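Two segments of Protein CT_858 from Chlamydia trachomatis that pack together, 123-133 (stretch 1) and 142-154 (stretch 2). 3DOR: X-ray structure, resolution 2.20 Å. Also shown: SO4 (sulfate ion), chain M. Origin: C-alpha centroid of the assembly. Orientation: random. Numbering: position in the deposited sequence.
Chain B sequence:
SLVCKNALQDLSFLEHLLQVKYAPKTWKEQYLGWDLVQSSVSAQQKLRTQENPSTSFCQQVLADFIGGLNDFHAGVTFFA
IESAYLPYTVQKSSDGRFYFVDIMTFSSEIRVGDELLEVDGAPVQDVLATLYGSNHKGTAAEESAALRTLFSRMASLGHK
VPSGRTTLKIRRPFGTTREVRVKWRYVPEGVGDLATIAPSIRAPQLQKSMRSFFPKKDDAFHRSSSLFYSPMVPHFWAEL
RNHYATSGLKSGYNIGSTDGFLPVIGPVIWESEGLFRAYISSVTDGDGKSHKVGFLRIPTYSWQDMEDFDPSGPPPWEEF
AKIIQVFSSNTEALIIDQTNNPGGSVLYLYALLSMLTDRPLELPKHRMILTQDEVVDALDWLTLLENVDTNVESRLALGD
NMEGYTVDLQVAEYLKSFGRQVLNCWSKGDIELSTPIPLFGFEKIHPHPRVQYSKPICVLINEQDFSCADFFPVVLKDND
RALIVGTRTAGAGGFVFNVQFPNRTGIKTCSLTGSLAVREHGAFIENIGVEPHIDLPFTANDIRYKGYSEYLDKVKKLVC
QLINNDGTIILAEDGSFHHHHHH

Stretch 1 (123-133) PVQDVLATLYG
Stretch 2 142-154: EESAALRTLFSRM

Pro123 (phi/psi -60/145) sits at the N-cap of a short helix that starts at Val124. Leu131 (-95/-4) is followed by an extended Tyr132 (-71/166). Stretch 2 enters already helical at Glu142, turns at Phe151 (-107/20) and becomes a strand over 152-154. The helix axes cross almost at right angles, 94° between N-to-C directions, and approach to 9.5 Å. In register, Leu131 CA lies 5.8 Å from Ala146 CA. Ala146 points its CB toward stretch 1, and this CB is 3.8 Å from Tyr132 CD1, at the ring edge.

Leu128 (m, t) is the buried knob, seated among Glu143, Ala146, Leu147 and Leu150. Leu128 CD2 is 4.1 Å from Ala146 CB and 4.2 Å from Leu150 CG. Val124 (t) extends the apolar patch, Val124 CG1 to Leu150 CD1 4.3 Å. The branched apolar ends of Leu128 and Val124 suit this buried contact. Leu131 (m, t) places CD1 3.7 Å from Thr149 OG1, while its CD2 lies over one face of the Arg153 guanidinium. That group is held by its own stretch: Arg153 NE bonds Thr149 O at 2.8 Å, and Arg153 NH2 bonds Leu150 O at 2.9 Å.

One hydrogen bond links the stretches, where two polar ends meet. Tyr132 OH (chi1 m) donates to Glu143 OE2 at a very short 2.5 Å; Glu143 (t, p) brings its carboxylate there.

In all, 472 Å² is buried.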

# COMPACT_ATOMS: atom_id res chain seq x y z
N PRO B 123 -12.99 -30.33 -29.01
CA PRO B 123 -14.27 -29.71 -28.65
C PRO B 123 -14.05 -28.67 -27.55
O PRO B 123 -13.19 -28.85 -26.68
CB PRO B 123 -15.13 -30.89 -28.21
CG PRO B 123 -14.12 -31.93 -27.79
CD PRO B 123 -13.03 -31.79 -28.82
N VAL B 124 -14.83 -27.60 -27.60
CA VAL B 124 -14.73 -26.50 -26.64
C VAL B 124 -14.61 -26.97 -25.19
O VAL B 124 -13.76 -26.50 -24.45
CB VAL B 124 -15.94 -25.55 -26.72
CG1 VAL B 124 -15.61 -24.24 -26.02
CG2 VAL B 124 -16.32 -25.31 -28.16
N GLN B 125 -15.49 -27.90 -24.82
CA GLN B 125 -15.51 -28.44 -23.47
C GLN B 125 -14.13 -28.90 -23.01
O GLN B 125 -13.70 -28.58 -21.91
CB GLN B 125 -16.49 -29.60 -23.38
CG GLN B 125 -17.88 -29.29 -23.93
CD GLN B 125 -17.94 -29.36 -25.46
OE1 GLN B 125 -17.07 -28.86 -26.16
NE2 GLN B 125 -19.00 -29.99 -25.97
N ASP B 126 -13.44 -29.66 -23.86
CA ASP B 126 -12.11 -30.16 -23.49
C ASP B 126 -11.12 -29.02 -23.34
O ASP B 126 -10.29 -29.03 -22.44
CB ASP B 126 -11.59 -31.15 -24.53
CG ASP B 126 -12.47 -32.38 -24.65
OD1 ASP B 126 -13.15 -32.73 -23.66
OD2 ASP B 126 -12.47 -32.99 -25.74
N VAL B 127 -11.20 -28.05 -24.24
CA VAL B 127 -10.30 -26.90 -24.18
C VAL B 127 -10.53 -26.17 -22.86
O VAL B 127 -9.58 -25.80 -22.17
CB VAL B 127 -10.56 -25.94 -25.35
CG1 VAL B 127 -9.65 -24.73 -25.25
CG2 VAL B 127 -10.33 -26.67 -26.67
N LEU B 128 -11.80 -25.98 -22.50
CA LEU B 128 -12.14 -25.31 -21.26
C LEU B 128 -11.59 -26.04 -20.04
O LEU B 128 -11.06 -25.41 -19.13
CB LEU B 128 -13.65 -25.14 -21.13
CG LEU B 128 -14.23 -23.95 -21.90
CD1 LEU B 128 -15.75 -23.96 -21.83
CD2 LEU B 128 -13.68 -22.66 -21.30
N ALA B 129 -11.72 -27.36 -20.04
CA ALA B 129 -11.23 -28.17 -18.92
C ALA B 129 -9.74 -27.95 -18.68
O ALA B 129 -9.28 -28.02 -17.55
CB ALA B 129 -11.51 -29.65 -19.19
N THR B 130 -8.99 -27.71 -19.75
CA THR B 130 -7.57 -27.47 -19.58
C THR B 130 -7.39 -26.16 -18.81
O THR B 130 -6.33 -25.92 -18.23
CB THR B 130 -6.83 -27.33 -20.94
OG1 THR B 130 -7.22 -26.11 -21.57
CG2 THR B 130 -7.16 -28.49 -21.85
N LEU B 131 -8.43 -25.34 -18.78
CA LEU B 131 -8.36 -24.05 -18.10
C LEU B 131 -8.90 -24.06 -16.67
O LEU B 131 -8.82 -23.06 -15.97
CB LEU B 131 -9.10 -22.99 -18.92
CG LEU B 131 -8.53 -22.81 -20.33
CD1 LEU B 131 -9.42 -21.86 -21.14
CD2 LEU B 131 -7.11 -22.28 -20.25
N TYR B 132 -9.44 -25.19 -16.24
CA TYR B 132 -9.99 -25.30 -14.89
C TYR B 132 -8.88 -25.30 -13.83
O TYR B 132 -7.71 -25.49 -14.15
CB TYR B 132 -10.79 -26.59 -14.73
CG TYR B 132 -12.03 -26.71 -15.60
CD1 TYR B 132 -12.62 -25.58 -16.18
CD2 TYR B 132 -12.65 -27.95 -15.78
CE1 TYR B 132 -13.81 -25.69 -16.91
CE2 TYR B 132 -13.83 -28.06 -16.51
CZ TYR B 132 -14.40 -26.93 -17.07
OH TYR B 132 -15.58 -27.06 -17.77
N GLY B 133 -9.28 -25.10 -12.58
CA GLY B 133 -8.32 -25.12 -11.48
C GLY B 133 -8.11 -26.55 -11.02
O GLY B 133 -8.73 -27.47 -11.55
N GLU B 142 -17.61 -21.55 -11.89
CA GLU B 142 -16.25 -21.94 -12.28
C GLU B 142 -16.18 -22.04 -13.81
O GLU B 142 -15.16 -21.70 -14.42
CB GLU B 142 -15.85 -23.28 -11.64
CG GLU B 142 -15.86 -23.26 -10.11
CD GLU B 142 -15.78 -24.65 -9.51
OE1 GLU B 142 -14.65 -25.18 -9.35
OE2 GLU B 142 -16.84 -25.23 -9.21
N GLU B 143 -17.26 -22.51 -14.42
CA GLU B 143 -17.31 -22.64 -15.88
C GLU B 143 -17.12 -21.27 -16.54
O GLU B 143 -16.31 -21.11 -17.44
CB GLU B 143 -18.66 -23.24 -16.30
CG GLU B 143 -18.82 -23.45 -17.80
CD GLU B 143 -18.06 -24.67 -18.33
OE1 GLU B 143 -18.30 -25.06 -19.50
OE2 GLU B 143 -17.23 -25.23 -17.58
N SER B 144 -17.89 -20.29 -16.07
CA SER B 144 -17.80 -18.95 -16.61
C SER B 144 -16.45 -18.31 -16.33
O SER B 144 -15.93 -17.58 -17.16
CB SER B 144 -18.92 -18.07 -16.04
OG SER B 144 -20.18 -18.54 -16.47
N ALA B 145 -15.88 -18.59 -15.17
CA ALA B 145 -14.58 -18.01 -14.86
C ALA B 145 -13.57 -18.53 -15.88
O ALA B 145 -12.69 -17.79 -16.34
CB ALA B 145 -14.16 -18.38 -13.42
N ALA B 146 -13.70 -19.80 -16.26
CA ALA B 146 -12.80 -20.41 -17.25
C ALA B 146 -13.05 -19.83 -18.64
O ALA B 146 -12.12 -19.59 -19.41
CB ALA B 146 -12.99 -21.92 -17.28
N LEU B 147 -14.32 -19.61 -18.95
CA LEU B 147 -14.69 -19.06 -20.25
C LEU B 147 -14.05 -17.69 -20.45
O LEU B 147 -13.62 -17.37 -21.55
CB LEU B 147 -16.21 -18.92 -20.35
CG LEU B 147 -16.91 -19.46 -21.59
CD1 LEU B 147 -18.23 -18.72 -21.75
CD2 LEU B 147 -16.05 -19.28 -22.83
N ARG B 148 -13.99 -16.89 -19.38
CA ARG B 148 -13.39 -15.56 -19.45
C ARG B 148 -11.98 -15.63 -20.02
O ARG B 148 -11.55 -14.73 -20.74
CB ARG B 148 -13.27 -14.92 -18.06
CG ARG B 148 -14.55 -14.43 -17.41
CD ARG B 148 -14.20 -13.52 -16.23
NE ARG B 148 -13.38 -12.40 -16.67
CZ ARG B 148 -12.87 -11.46 -15.88
NH1 ARG B 148 -13.08 -11.51 -14.57
NH2 ARG B 148 -12.15 -10.47 -16.40
N THR B 149 -11.28 -16.71 -19.70
CA THR B 149 -9.91 -16.88 -20.17
C THR B 149 -9.75 -17.63 -21.50
O THR B 149 -8.65 -17.69 -22.05
CB THR B 149 -9.06 -17.59 -19.09
OG1 THR B 149 -9.50 -18.94 -18.95
CG2 THR B 149 -9.22 -16.88 -17.74
N LEU B 150 -10.85 -18.18 -22.01
CA LEU B 150 -10.79 -18.92 -23.27
C LEU B 150 -10.08 -18.10 -24.34
O LEU B 150 -9.16 -18.58 -25.00
CB LEU B 150 -12.21 -19.28 -23.75
CG LEU B 150 -12.37 -20.49 -24.67
CD1 LEU B 150 -13.72 -20.41 -25.38
CD2 LEU B 150 -11.27 -20.54 -25.69
N PHE B 151 -10.49 -16.85 -24.52
CA PHE B 151 -9.86 -15.99 -25.52
C PHE B 151 -8.95 -14.91 -24.93
O PHE B 151 -8.64 -13.92 -25.60
CB PHE B 151 -10.93 -15.35 -26.40
CG PHE B 151 -11.66 -16.33 -27.28
CD1 PHE B 151 -13.03 -16.22 -27.47
CD2 PHE B 151 -10.98 -17.35 -27.93
CE1 PHE B 151 -13.71 -17.12 -28.31
CE2 PHE B 151 -11.65 -18.25 -28.77
CZ PHE B 151 -13.02 -18.13 -28.95
N SER B 152 -8.51 -15.09 -23.69
CA SER B 152 -7.64 -14.10 -23.06
C SER B 152 -6.67 -14.79 -22.11
O SER B 152 -7.02 -15.14 -20.98
CB SER B 152 -8.49 -13.07 -22.30
OG SER B 152 -7.70 -11.99 -21.85
N ARG B 153 -5.44 -15.00 -22.58
CA ARG B 153 -4.40 -15.67 -21.78
C ARG B 153 -3.38 -14.63 -21.34
O ARG B 153 -2.89 -13.85 -22.16
CB ARG B 153 -3.72 -16.76 -22.61
CG ARG B 153 -4.69 -17.70 -23.30
CD ARG B 153 -5.51 -18.52 -22.31
NE ARG B 153 -6.57 -19.23 -23.00
CZ ARG B 153 -6.39 -20.30 -23.78
NH1 ARG B 153 -5.18 -20.80 -23.96
NH2 ARG B 153 -7.42 -20.83 -24.42
N MET B 154 -3.04 -14.64 -20.06
CA MET B 154 -2.12 -13.65 -19.54
C MET B 154 -1.07 -14.22 -18.60
O MET B 154 -1.40 -14.84 -17.59
CB MET B 154 -2.91 -12.57 -18.81
CG MET B 154 -3.85 -11.78 -19.72
SD MET B 154 -5.10 -10.86 -18.82
CE MET B 154 -4.10 -9.59 -18.10
S SO4 M . -14.52 -9.72 -18.67
O1 SO4 M . -14.89 -9.34 -20.08
O2 SO4 M . -13.38 -8.86 -18.23
O3 SO4 M . -15.66 -9.52 -17.73
O4 SO4 M . -14.14 -11.18 -18.69